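Local coordinates for protein D-galactonate dehydratase family member SEN1436 (Salmonella enterica subsp. enterica serovar Enteritidis, PDB 3TW9) that dehydrates D-gluconate to 2-dehydro-3-deoxy-D-gluconate with low activity in vitro, using one magnesium ion per subunit, as a member of the mandelate racemase/muconate lactonizing enzyme family, at residues Phe271-Pro276 with Thr294-Gly299; Ile147-His152 with Pro393-Gly398; Ile37-Gly42 with Ala418-Glu423; Leu46-Ile51 with Asp354-Gly359; Met133-Leu138 with Asn363-Leu368. All blocks are in the same frame, centred on the assembly; numbering follows the deposited sequence.

Interaction 1: Phe271-Pro276 with Thr294-Gly299; sequences FYLEDP and TPISMG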
# COMPACT_ATOMS: atom_id res chain seq x y z
N PHE C 271 -15.09 18.38 -12.19
CA PHE C 271 -14.32 17.15 -11.98
C PHE C 271 -13.81 17.11 -10.53
O PHE C 271 -13.87 16.08 -9.87
CB PHE C 271 -13.17 17.10 -12.98
CG PHE C 271 -12.35 15.85 -12.91
CD1 PHE C 271 -12.80 14.68 -13.50
CD2 PHE C 271 -11.11 15.85 -12.26
CE1 PHE C 271 -12.02 13.51 -13.44
CE2 PHE C 271 -10.35 14.68 -12.19
CZ PHE C 271 -10.79 13.53 -12.79
N TYR C 272 -13.30 18.25 -10.08
CA TYR C 272 -13.13 18.49 -8.66
C TYR C 272 -13.04 19.95 -8.25
O TYR C 272 -12.68 20.82 -9.05
CB TYR C 272 -12.02 17.61 -8.05
CG TYR C 272 -10.58 17.79 -8.45
CD1 TYR C 272 -9.89 19.02 -8.30
CD2 TYR C 272 -9.84 16.66 -8.86
CE1 TYR C 272 -8.50 19.11 -8.59
CE2 TYR C 272 -8.51 16.75 -9.15
CZ TYR C 272 -7.83 17.95 -9.03
OH TYR C 272 -6.47 17.94 -9.32
N LEU C 273 -13.40 20.20 -6.99
CA LEU C 273 -13.19 21.49 -6.33
C LEU C 273 -12.05 21.27 -5.35
O LEU C 273 -12.13 20.38 -4.50
CB LEU C 273 -14.44 21.92 -5.57
CG LEU C 273 -14.43 23.29 -4.87
CD1 LEU C 273 -14.34 24.42 -5.91
CD2 LEU C 273 -15.68 23.47 -4.05
N GLU C 274 -11.00 22.08 -5.49
CA GLU C 274 -9.71 21.82 -4.86
C GLU C 274 -9.41 22.75 -3.69
O GLU C 274 -9.69 23.95 -3.72
CB GLU C 274 -8.60 21.95 -5.90
CG GLU C 274 -7.23 21.63 -5.33
CD GLU C 274 -6.14 21.94 -6.27
OE1 GLU C 274 -6.46 22.25 -7.43
OE2 GLU C 274 -4.96 21.84 -5.86
N ASP C 275 -8.79 22.15 -2.67
CA ASP C 275 -8.42 22.85 -1.41
C ASP C 275 -9.48 23.80 -0.89
O ASP C 275 -9.22 24.99 -0.71
CB ASP C 275 -7.06 23.52 -1.53
CG ASP C 275 -5.96 22.54 -1.71
OD1 ASP C 275 -6.22 21.31 -1.72
OD2 ASP C 275 -4.78 22.97 -1.89
N PRO C 276 -10.70 23.27 -0.62
CA PRO C 276 -11.72 24.14 -0.07
C PRO C 276 -11.37 24.63 1.36
O PRO C 276 -11.91 25.62 1.82
CB PRO C 276 -12.97 23.24 -0.03
CG PRO C 276 -12.46 21.85 0.00
CD PRO C 276 -11.22 21.90 -0.86
N THR C 294 -20.37 17.84 -4.68
CA THR C 294 -19.28 18.29 -5.60
C THR C 294 -18.00 17.53 -5.23
O THR C 294 -17.66 17.51 -4.05
CB THR C 294 -19.05 19.80 -5.46
OG1 THR C 294 -20.20 20.48 -5.98
CG2 THR C 294 -17.80 20.23 -6.20
N PRO C 295 -17.30 16.89 -6.21
CA PRO C 295 -16.10 16.13 -5.85
C PRO C 295 -15.04 17.05 -5.29
O PRO C 295 -14.93 18.21 -5.70
CB PRO C 295 -15.61 15.55 -7.18
CG PRO C 295 -16.85 15.61 -8.07
CD PRO C 295 -17.55 16.85 -7.66
N ILE C 296 -14.31 16.55 -4.29
CA ILE C 296 -13.39 17.40 -3.53
C ILE C 296 -12.01 16.83 -3.62
O ILE C 296 -11.83 15.62 -3.46
CB ILE C 296 -13.76 17.42 -2.02
CG1 ILE C 296 -15.12 18.08 -1.77
CG2 ILE C 296 -12.66 18.09 -1.17
CD1 ILE C 296 -15.25 19.55 -2.30
N SER C 297 -11.02 17.68 -3.87
CA SER C 297 -9.63 17.29 -3.69
C SER C 297 -8.93 18.18 -2.63
O SER C 297 -9.28 19.36 -2.42
CB SER C 297 -8.85 17.33 -5.02
OG SER C 297 -8.62 18.66 -5.40
N MET C 298 -7.94 17.58 -1.98
CA MET C 298 -7.24 18.22 -0.88
C MET C 298 -5.83 17.72 -0.92
O MET C 298 -5.58 16.55 -1.22
CB MET C 298 -7.85 17.77 0.47
CG MET C 298 -9.04 18.55 0.96
SD MET C 298 -8.75 20.30 1.29
CE MET C 298 -7.52 20.19 2.64
N GLY C 299 -4.90 18.58 -0.56
CA GLY C 299 -3.68 18.03 -0.02
C GLY C 299 -2.32 18.41 -0.55
O GLY C 299 -1.32 17.87 -0.08

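Interaction 2: Ile147-His152 with Pro393-Gly398; sequences IPLYCH and PEIDHG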
# COMPACT_ATOMS: atom_id res chain seq x y z
N ILE C 147 -1.47 8.67 -19.67
CA ILE C 147 -1.79 9.43 -18.47
C ILE C 147 -2.55 10.72 -18.80
O ILE C 147 -1.96 11.68 -19.33
CB ILE C 147 -0.52 9.75 -17.66
CG1 ILE C 147 0.18 8.44 -17.33
CG2 ILE C 147 -0.88 10.52 -16.36
CD1 ILE C 147 1.61 8.62 -16.84
N PRO C 148 -3.86 10.74 -18.51
CA PRO C 148 -4.63 11.95 -18.78
C PRO C 148 -4.18 13.11 -17.91
O PRO C 148 -3.83 12.94 -16.73
CB PRO C 148 -6.08 11.57 -18.48
CG PRO C 148 -6.03 10.25 -17.83
CD PRO C 148 -4.73 9.60 -18.17
N LEU C 149 -4.14 14.27 -18.54
CA LEU C 149 -3.62 15.46 -17.93
C LEU C 149 -4.70 16.52 -17.82
O LEU C 149 -5.71 16.50 -18.54
CB LEU C 149 -2.49 16.02 -18.81
CG LEU C 149 -1.36 15.11 -19.22
CD1 LEU C 149 -0.53 15.84 -20.23
CD2 LEU C 149 -0.50 14.60 -18.02
N TYR C 150 -4.50 17.44 -16.87
CA TYR C 150 -5.13 18.74 -16.93
C TYR C 150 -4.05 19.83 -16.90
O TYR C 150 -2.95 19.61 -16.40
CB TYR C 150 -6.22 18.99 -15.86
CG TYR C 150 -5.83 19.31 -14.42
CD1 TYR C 150 -5.76 20.64 -13.97
CD2 TYR C 150 -5.62 18.28 -13.50
CE1 TYR C 150 -5.46 20.93 -12.63
CE2 TYR C 150 -5.31 18.57 -12.14
CZ TYR C 150 -5.25 19.89 -11.73
OH TYR C 150 -4.98 20.19 -10.41
N CYS C 151 -4.40 20.97 -17.46
CA CYS C 151 -3.51 22.13 -17.45
C CYS C 151 -4.29 23.32 -16.94
O CYS C 151 -5.53 23.32 -16.87
CB CYS C 151 -3.03 22.40 -18.87
SG CYS C 151 -4.41 22.75 -19.96
N HIS C 152 -3.53 24.36 -16.63
CA HIS C 152 -4.05 25.62 -16.14
C HIS C 152 -4.36 26.54 -17.32
O HIS C 152 -3.76 26.39 -18.39
CB HIS C 152 -2.97 26.27 -15.28
CG HIS C 152 -2.62 25.50 -14.04
ND1 HIS C 152 -1.81 26.02 -13.06
CD2 HIS C 152 -3.00 24.27 -13.61
CE1 HIS C 152 -1.67 25.13 -12.09
NE2 HIS C 152 -2.38 24.06 -12.40
N PRO C 393 8.72 13.39 -20.30
CA PRO C 393 7.63 12.63 -20.88
C PRO C 393 7.04 13.28 -22.11
O PRO C 393 7.00 14.53 -22.23
CB PRO C 393 6.57 12.61 -19.76
CG PRO C 393 7.33 12.87 -18.52
CD PRO C 393 8.42 13.81 -18.91
N GLU C 394 6.57 12.43 -23.01
CA GLU C 394 5.89 12.86 -24.22
C GLU C 394 4.49 13.39 -23.89
O GLU C 394 3.71 12.67 -23.29
CB GLU C 394 5.80 11.65 -25.17
CG GLU C 394 5.92 11.97 -26.61
CD GLU C 394 7.03 12.97 -26.93
OE1 GLU C 394 8.20 12.76 -26.53
OE2 GLU C 394 6.72 13.98 -27.60
N ILE C 395 4.20 14.63 -24.29
CA ILE C 395 2.87 15.23 -24.11
C ILE C 395 2.18 15.29 -25.46
O ILE C 395 2.61 16.02 -26.37
CB ILE C 395 2.93 16.65 -23.48
CG1 ILE C 395 3.82 16.68 -22.22
CG2 ILE C 395 1.52 17.23 -23.23
CD1 ILE C 395 3.28 15.88 -21.01
N ASP C 396 1.10 14.53 -25.60
CA ASP C 396 0.43 14.37 -26.88
C ASP C 396 -1.07 14.38 -26.66
O ASP C 396 -1.65 13.40 -26.22
CB ASP C 396 0.94 13.08 -27.56
CG ASP C 396 0.04 12.61 -28.72
OD1 ASP C 396 -0.80 13.40 -29.19
OD2 ASP C 396 0.17 11.44 -29.14
N HIS C 397 -1.67 15.52 -27.02
CA HIS C 397 -3.13 15.71 -27.00
C HIS C 397 -3.80 15.27 -25.71
O HIS C 397 -4.67 14.39 -25.70
CB HIS C 397 -3.77 15.07 -28.24
CG HIS C 397 -3.38 15.77 -29.51
ND1 HIS C 397 -4.25 16.59 -30.20
CD2 HIS C 397 -2.20 15.84 -30.17
CE1 HIS C 397 -3.63 17.10 -31.25
NE2 HIS C 397 -2.38 16.67 -31.24
N GLY C 398 -3.35 15.88 -24.62
CA GLY C 398 -3.95 15.66 -23.31
C GLY C 398 -3.57 14.38 -22.60
O GLY C 398 -4.13 14.05 -21.55
O HOH W 1 -6.59 15.96 -21.02

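Interaction 3: Ile37-Gly42 with Ala418-Glu423; sequences ILTAPG and AKYPCE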
# COMPACT_ATOMS: atom_id res chain seq x y z
N ILE C 37 22.02 18.83 -6.34
CA ILE C 37 22.15 19.73 -7.49
C ILE C 37 21.06 20.78 -7.46
O ILE C 37 19.86 20.44 -7.48
CB ILE C 37 22.13 18.94 -8.83
CG1 ILE C 37 23.22 17.85 -8.81
CG2 ILE C 37 22.29 19.89 -10.05
CD1 ILE C 37 22.95 16.66 -9.75
N LEU C 38 21.46 22.05 -7.37
CA LEU C 38 20.52 23.15 -7.39
C LEU C 38 20.51 23.85 -8.76
O LEU C 38 21.53 24.36 -9.22
CB LEU C 38 20.83 24.15 -6.29
CG LEU C 38 20.64 23.72 -4.82
CD1 LEU C 38 20.82 24.96 -3.97
CD2 LEU C 38 19.27 23.15 -4.57
N THR C 39 19.35 23.89 -9.39
CA THR C 39 19.25 24.44 -10.76
C THR C 39 17.86 25.05 -11.00
O THR C 39 16.87 24.59 -10.44
CB THR C 39 19.60 23.35 -11.84
OG1 THR C 39 19.63 23.93 -13.15
CG2 THR C 39 18.60 22.16 -11.80
N ALA C 40 17.78 26.10 -11.82
CA ALA C 40 16.47 26.70 -12.12
C ALA C 40 16.25 26.97 -13.63
O ALA C 40 16.01 28.11 -14.02
CB ALA C 40 16.32 28.00 -11.34
N PRO C 41 16.31 25.92 -14.48
CA PRO C 41 16.18 26.14 -15.93
C PRO C 41 14.83 26.72 -16.38
O PRO C 41 14.75 27.37 -17.44
CB PRO C 41 16.36 24.74 -16.52
CG PRO C 41 16.98 23.94 -15.46
CD PRO C 41 16.44 24.48 -14.19
N GLY C 42 13.79 26.48 -15.57
CA GLY C 42 12.47 27.05 -15.82
C GLY C 42 12.22 28.33 -15.06
O GLY C 42 11.07 28.78 -14.96
N ALA C 418 24.27 23.75 -14.18
CA ALA C 418 25.09 24.80 -13.55
C ALA C 418 24.93 26.18 -14.19
O ALA C 418 25.24 27.20 -13.56
CB ALA C 418 26.57 24.37 -13.55
N LYS C 419 24.41 26.19 -15.43
CA LYS C 419 24.17 27.43 -16.17
C LYS C 419 22.97 28.20 -15.67
O LYS C 419 22.81 29.38 -16.00
CB LYS C 419 24.01 27.12 -17.66
CG LYS C 419 25.28 26.58 -18.33
CD LYS C 419 24.96 25.89 -19.66
CE LYS C 419 24.22 26.80 -20.65
NZ LYS C 419 23.44 26.02 -21.66
N TYR C 420 22.11 27.53 -14.88
CA TYR C 420 20.92 28.15 -14.31
C TYR C 420 20.96 28.11 -12.77
O TYR C 420 20.26 27.29 -12.16
CB TYR C 420 19.63 27.46 -14.81
CG TYR C 420 19.61 27.27 -16.32
CD1 TYR C 420 19.19 28.31 -17.16
CD2 TYR C 420 20.03 26.08 -16.90
CE1 TYR C 420 19.18 28.14 -18.55
CE2 TYR C 420 20.02 25.91 -18.28
CZ TYR C 420 19.60 26.94 -19.09
OH TYR C 420 19.60 26.76 -20.45
N PRO C 421 21.77 28.99 -12.14
CA PRO C 421 21.84 28.95 -10.68
C PRO C 421 20.52 29.39 -10.04
O PRO C 421 19.74 30.15 -10.64
CB PRO C 421 22.97 29.93 -10.34
CG PRO C 421 23.00 30.88 -11.48
CD PRO C 421 22.63 30.07 -12.69
N CYS C 422 20.25 28.86 -8.86
CA CYS C 422 19.05 29.23 -8.10
C CYS C 422 19.10 30.67 -7.60
O CYS C 422 20.17 31.24 -7.41
CB CYS C 422 18.80 28.25 -6.94
SG CYS C 422 18.21 26.63 -7.46
N GLU C 423 17.92 31.24 -7.39
CA GLU C 423 17.77 32.66 -7.13
C GLU C 423 17.51 32.94 -5.65
O GLU C 423 17.95 33.95 -5.12
CB GLU C 423 16.64 33.19 -8.02
CG GLU C 423 15.96 34.49 -7.61
CD GLU C 423 14.68 34.73 -8.39
OE1 GLU C 423 13.68 35.15 -7.77
OE2 GLU C 423 14.66 34.49 -9.61
O HOH W 2 22.31 27.14 -7.80

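Interaction 4: Leu46-Ile51 with Asp354-Gly359; sequences LAVVKI and DISPVG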
# COMPACT_ATOMS: atom_id res chain seq x y z
N LEU C 46 14.99 24.52 -8.23
CA LEU C 46 14.81 23.08 -8.10
C LEU C 46 15.96 22.46 -7.31
O LEU C 46 17.09 22.96 -7.34
CB LEU C 46 14.75 22.40 -9.48
CG LEU C 46 13.85 22.97 -10.57
CD1 LEU C 46 14.07 22.23 -11.91
CD2 LEU C 46 12.34 22.97 -10.16
N ALA C 47 15.65 21.38 -6.58
CA ALA C 47 16.69 20.54 -5.97
C ALA C 47 16.54 19.13 -6.45
O ALA C 47 15.47 18.53 -6.38
CB ALA C 47 16.61 20.57 -4.44
N VAL C 48 17.63 18.61 -6.97
CA VAL C 48 17.70 17.25 -7.44
C VAL C 48 18.86 16.58 -6.71
O VAL C 48 19.98 17.09 -6.70
CB VAL C 48 17.93 17.18 -8.98
CG1 VAL C 48 18.24 15.75 -9.41
CG2 VAL C 48 16.72 17.72 -9.71
N VAL C 49 18.57 15.45 -6.08
CA VAL C 49 19.59 14.61 -5.46
C VAL C 49 20.13 13.59 -6.45
O VAL C 49 19.34 12.89 -7.08
CB VAL C 49 19.00 13.86 -4.19
CG1 VAL C 49 19.93 12.74 -3.68
CG2 VAL C 49 18.76 14.84 -3.07
N LYS C 50 21.46 13.49 -6.53
CA LYS C 50 22.13 12.41 -7.27
C LYS C 50 22.85 11.50 -6.31
O LYS C 50 23.70 11.96 -5.53
CB LYS C 50 23.11 12.97 -8.30
CG LYS C 50 23.83 11.91 -9.15
CD LYS C 50 24.52 12.60 -10.30
CE LYS C 50 25.13 11.64 -11.27
NZ LYS C 50 25.63 12.44 -12.43
N ILE C 51 22.53 10.22 -6.35
CA ILE C 51 23.18 9.23 -5.51
C ILE C 51 24.08 8.36 -6.37
O ILE C 51 23.59 7.66 -7.25
CB ILE C 51 22.14 8.34 -4.75
CG1 ILE C 51 21.37 9.19 -3.72
CG2 ILE C 51 22.82 7.17 -4.05
CD1 ILE C 51 20.44 8.38 -2.85
N ASP C 354 6.87 24.22 -9.84
CA ASP C 354 7.88 24.00 -8.80
C ASP C 354 8.01 22.53 -8.39
O ASP C 354 7.72 22.15 -7.25
CB ASP C 354 7.70 24.95 -7.60
CG ASP C 354 6.29 24.97 -7.05
OD1 ASP C 354 5.34 25.13 -7.83
OD2 ASP C 354 6.13 24.90 -5.80
N ILE C 355 8.46 21.73 -9.36
CA ILE C 355 8.73 20.32 -9.27
C ILE C 355 9.76 20.08 -10.38
O ILE C 355 9.61 20.63 -11.48
CB ILE C 355 7.44 19.46 -9.49
CG1 ILE C 355 7.73 17.96 -9.48
CG2 ILE C 355 6.70 19.87 -10.80
CD1 ILE C 355 6.45 17.06 -9.41
N SER C 356 10.82 19.32 -10.10
CA SER C 356 11.80 19.04 -11.14
C SER C 356 11.21 18.06 -12.15
O SER C 356 10.25 17.34 -11.85
CB SER C 356 13.11 18.51 -10.54
OG SER C 356 13.02 17.14 -10.20
N PRO C 357 11.79 18.01 -13.37
CA PRO C 357 11.36 16.94 -14.26
C PRO C 357 11.49 15.52 -13.67
O PRO C 357 10.75 14.61 -14.07
CB PRO C 357 12.26 17.14 -15.48
CG PRO C 357 12.39 18.67 -15.53
CD PRO C 357 12.66 18.99 -14.06
N VAL C 358 12.41 15.34 -12.72
CA VAL C 358 12.55 14.07 -12.02
C VAL C 358 11.27 13.80 -11.18
O VAL C 358 10.70 12.73 -11.25
CB VAL C 358 13.79 14.05 -11.09
CG1 VAL C 358 13.90 12.72 -10.33
CG2 VAL C 358 15.09 14.31 -11.89
N GLY C 359 10.83 14.80 -10.41
CA GLY C 359 9.52 14.72 -9.71
C GLY C 359 8.34 14.52 -10.67
O GLY C 359 7.38 13.82 -10.36

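Interaction 5: Met133-Leu138 with Asn363-Leu368; sequences MPVYDL and NMHLDL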
# COMPACT_ATOMS: atom_id res chain seq x y z
N MET C 133 14.18 -2.16 -15.64
CA MET C 133 12.75 -1.89 -15.84
C MET C 133 12.34 -0.55 -15.28
O MET C 133 12.98 -0.06 -14.35
CB MET C 133 11.84 -3.08 -15.38
CG MET C 133 11.96 -3.58 -13.98
SD MET C 133 11.02 -5.13 -13.71
CE MET C 133 11.82 -6.37 -14.72
N PRO C 134 11.32 0.09 -15.90
CA PRO C 134 10.84 1.35 -15.40
C PRO C 134 10.32 1.15 -13.98
O PRO C 134 9.94 0.03 -13.62
CB PRO C 134 9.69 1.67 -16.34
CG PRO C 134 10.01 0.95 -17.61
CD PRO C 134 10.62 -0.32 -17.14
N VAL C 135 10.32 2.23 -13.18
CA VAL C 135 9.76 2.16 -11.83
C VAL C 135 8.29 1.69 -11.85
O VAL C 135 7.91 0.88 -11.00
CB VAL C 135 9.96 3.50 -11.05
CG1 VAL C 135 9.15 3.52 -9.76
CG2 VAL C 135 11.44 3.70 -10.70
N TYR C 136 7.48 2.15 -12.82
CA TYR C 136 6.08 1.69 -12.92
C TYR C 136 5.99 0.17 -13.04
O TYR C 136 5.05 -0.44 -12.56
CB TYR C 136 5.26 2.40 -14.04
CG TYR C 136 5.75 2.18 -15.48
CD1 TYR C 136 5.50 0.97 -16.16
CD2 TYR C 136 6.38 3.21 -16.18
CE1 TYR C 136 5.92 0.80 -17.48
CE2 TYR C 136 6.79 3.05 -17.51
CZ TYR C 136 6.56 1.85 -18.15
OH TYR C 136 6.98 1.70 -19.45
N ASP C 137 7.00 -0.46 -13.66
CA ASP C 137 6.99 -1.91 -13.78
C ASP C 137 7.38 -2.60 -12.48
O ASP C 137 6.82 -3.66 -12.17
CB ASP C 137 7.91 -2.38 -14.94
CG ASP C 137 7.20 -2.44 -16.27
OD1 ASP C 137 5.94 -2.46 -16.32
OD2 ASP C 137 7.90 -2.49 -17.30
N LEU C 138 8.28 -2.00 -11.70
CA LEU C 138 8.57 -2.52 -10.34
C LEU C 138 7.33 -2.51 -9.44
O LEU C 138 7.14 -3.41 -8.59
CB LEU C 138 9.64 -1.68 -9.64
CG LEU C 138 11.04 -1.63 -10.26
CD1 LEU C 138 11.90 -0.69 -9.45
CD2 LEU C 138 11.60 -3.03 -10.24
N ASN C 363 5.81 11.28 -10.27
CA ASN C 363 4.31 11.37 -10.31
C ASN C 363 3.76 10.39 -11.31
O ASN C 363 2.81 9.70 -11.04
CB ASN C 363 3.78 12.74 -10.75
CG ASN C 363 3.95 13.86 -9.70
OD1 ASN C 363 4.39 13.65 -8.56
ND2 ASN C 363 3.57 15.06 -10.10
N MET C 364 4.36 10.36 -12.50
CA MET C 364 3.78 9.61 -13.60
C MET C 364 4.01 8.11 -13.50
O MET C 364 3.16 7.33 -13.90
CB MET C 364 4.24 10.20 -14.94
CG MET C 364 3.60 11.56 -15.20
SD MET C 364 4.23 12.28 -16.74
CE MET C 364 3.28 13.81 -16.78
N HIS C 365 5.15 7.69 -12.95
CA HIS C 365 5.37 6.27 -12.62
C HIS C 365 4.39 5.75 -11.57
O HIS C 365 3.90 4.62 -11.66
CB HIS C 365 6.81 6.00 -12.18
CG HIS C 365 7.79 5.99 -13.31
ND1 HIS C 365 8.19 4.83 -13.93
CD2 HIS C 365 8.41 7.00 -13.96
CE1 HIS C 365 9.03 5.12 -14.91
NE2 HIS C 365 9.17 6.43 -14.95
N LEU C 366 4.13 6.57 -10.56
CA LEU C 366 3.03 6.27 -9.64
C LEU C 366 1.70 6.20 -10.41
O LEU C 366 0.96 5.22 -10.27
CB LEU C 366 2.97 7.33 -8.54
CG LEU C 366 4.14 7.28 -7.54
CD1 LEU C 366 4.19 8.58 -6.80
CD2 LEU C 366 4.02 6.12 -6.55
N ASP C 367 1.42 7.20 -11.24
CA ASP C 367 0.15 7.31 -11.97
C ASP C 367 -0.09 6.04 -12.81
O ASP C 367 -1.20 5.52 -12.83
CB ASP C 367 0.22 8.47 -12.96
CG ASP C 367 0.13 9.81 -12.29
OD1 ASP C 367 -0.42 9.92 -11.15
OD2 ASP C 367 0.58 10.78 -12.93
N LEU C 368 0.94 5.58 -13.52
CA LEU C 368 0.79 4.43 -14.43
C LEU C 368 0.54 3.13 -13.69
O LEU C 368 -0.10 2.21 -14.23
CB LEU C 368 2.02 4.32 -15.36
CG LEU C 368 1.90 3.93 -16.83
CD1 LEU C 368 0.80 4.69 -17.61
CD2 LEU C 368 3.25 4.12 -17.51

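Interaction 1: Phe271-Pro276 with Thr294-Gly299
Two neighbouring parallel strands of the catalytic barrel meet here: L273 and E274 pair with I296 and S297 across a beta-alpha-beta unit whose connecting helix is 285-291. The barrel is the modified TIM barrel of the enolase superfamily, and E274, a magnesium ligand, lies on strand 272-274. Backbone bonds alternate across the pair, L273 N to P295 O at 2.8 Å, S297 N to L273 O at 3.0 Å and D275 N to S297 O. Beyond this, the side chain of D275 takes over: OD1 accepts from G299 N, which comes on the syn side, tilted out of the carboxylate plane.

Leucine and isoleucine fit the face turned to the helices: L273 CB meets I296 CD1 at 4.1 Å, L273 also packs on A262, and I296 on L288. The other face is polar. E274 passes S297 with CG 3.3 Å from its OG, then runs on extended (CG anti to the backbone N, chi1 -177°) to OE2, which forms a salt bridge with R321. Small S297 leaves room for a flat ring: its CB sits 3.8 Å from the centroid of the Y272 ring, 9° off the normal, and its OG, buried with no polar partner, lies 3.2 Å from Y272 CD1.

Interaction 2: Ile147-His152 with Pro393-Gly398
L149 reaches from strand 147-152 toward the turn that follows strand 394-396, and its side chain can be followed outward from the backbone. CB lies 3.8 Å from G398 O, and CG keeps the same distance from that oxygen, so the base of the side chain is laid against the peptide carbonyl. With CG anti to the carbonyl carbon (chi1 -52°), the branch leans back over its own N, the side on which G398 O arrives. At the tip, CD1 touches two methyls of I395, CG2 and CD1, each at 3.9 Å. These contacts are purely apolar, and a branched leucine suits the place because one methyl can fill the angle between the two arms of the isoleucine.

Strand 147-152 belongs to the barrel sheet of the enolase-type catalytic domain, where it runs parallel to 175-177 and 376-377 and antiparallel to 399-401; the hairpin of 394-396 and 399-401 is thus attached along it. H152, at the far end of the strand, is a probable substrate-binding residue and is hydrogen-bonded to E377.

G398 O takes a hydrogen bond from L149 N at 3.0 Å, with an N-H...O angle of 148°, while P148, which has no N-H to give, offers its CA instead. G398 turns with positive phi (78°), a conformation easy for glycine. A water donates both to L149 O, at 2.7 Å, and to G398 O.

Interaction 3: Ile37-Gly42 with Ala418-Glu423
A40 and Y420 join the end of an edge strand to an irregular C-terminal loop: strand 31-39 is an outer strand of the three-stranded antiparallel sheet in the N-terminal domain of the enolase superfamily, and 418-423 follows helix 414-417.

Polar contacts are few. A40 N donates to Y420 O at 2.8 Å with an angle of 153°, and T39 CA approaches the same oxygen. Farther back along the strand, a water donates a hydrogen bond to L38 O and accepts one from C422 N. T39 OG1 runs beside the tyrosine near the edge of its ring, but its hydrogen-bond partner is A417 O, so threonine ties the strand to the helix end just before the loop.

Apolar contacts flank these bonds. C422 SG packs against L38 CB at 3.8 Å and lies 3.5 Å from T39 N, a close fit for a compact, polarisable side chain. A small alanine at A40 lets the loop backbone come near.

The aromatic contact is made by Y420, the residue with the largest buried area here. Its CG stands anti to the carbonyl carbon (chi1 -49°), which carries the ring over P41, whose CB meets CD2, the two side chains crossing at about a right angle. K419 CB lies over the opposite ring face, while P41 CA sits 4.0 Å from the ring centroid, 24° off the normal.

Interaction 4: Leu46-Ile51 with Asp354-Gly359
L46 and S356 are the closest backbone neighbours, their CA atoms 5.9 Å apart, and no hydrogen bond passes between strand 46-51 and the start of helix 357-369. The contact is made by side chains on the face of the N-terminal sheet that is turned to the barrel domain.

L46 straddles the approach to the helix with its two methyls. CD2 lies 3.8 Å from I355 O, and CD1 reaches the CD of P357 at 4.1 Å, close to the CA and CB of S356 as well. Two residues on, V48 CG2 rests 3.8 Å from both CB and OG of S356, while CG1 makes a looser contact with V358 CG2 at 4.3 Å. Leucine and beta-branched valine suit alternate positions on the strand face that meets the barrel domain.

S356 is the N-cap. Its OG, placed between the backbone N and the carbonyl carbon (chi1 79°), reaches forward over the first turn to accept from G359 N at 3.2 Å in a nearly straight bond, and weakly from V358 N; P357 fits the first turn because it has no N-H that would need an acceptor. The hydroxyl is therefore engaged with its own helix, which lets it lie beneath a valine methyl: the interdomain contact is dispersive, just beyond the substrate-binding residue D354.

Interaction 5: Met133-Leu138 with Asn363-Leu368
H365, Y136 and L368 supply most of the buried surface where the short helix 135-138, which falls in the N-terminal family region, meets helix 357-369 of the barrel domain. The imidazole of H365 enters beside the first turn of the short helix, and Y136 N donates to its ND1 at 3.0 Å, only 6° out of the ring plane. V135 N is also close to ND1 but poorly angled for a bond; V135 CB packs there at 3.6 Å, and P134 CB reaches CE1 near the ring plane. H365 NE2 is bound to L408 O on the other side, so both ring nitrogens have partners.

Y136 has its CG between the backbone N and the carbonyl carbon (chi1 64°), which directs the ring toward helix 357-369. Its plane lies at 25° to that of H365, but the centroids are 5.2 Å apart and the rings hardly overlap; the nearest approach is Y136 CD2 to H365 ND1 at 3.3 Å. L368 runs alongside the tyrosine, its CD2 set over the ring face 3.6 Å from the centroid. P134 CB lies over the opposite face, so the aromatic ring is held between two aliphatic groups, a use to which a broad, flat residue is well suited.

P134 occupies the N-cap, and its O accepts from D137 N and L138 N; D137 O in turn accepts from K127 NZ of the second subunit. ND1 of H365 thus serves one of the N-H groups left without a helical acceptor at the first turn. Because ND1 accepts while NE2 faces a carbonyl oxygen, the histidine is probably neutral with its proton on NE2.

How the interactions relate
The five contacts follow the two-domain plan of the enolase superfamily. Interactions 1 and 2 lie in the barrel sheet, their centres about 20 Å apart, and touch through the hydroxyls of Y272 and Y150. Interactions 3 and 4, with centres about 11 Å apart, share the N-terminal sheet through the paired strands 31-39 and 46-53. Helix 357-369 serves both interaction 4, at its start, and interaction 5, farther along; M364, D367 and L368 then pack against I147 of interaction 2. Along the chain, interaction 3 spans all the others, while 2, 4 and 5 interleave. Sequence-distant parts are thereby joined: interactions 4 and 5 attach parts of the N-terminal domain region to the barrel that carries the magnesium ligands.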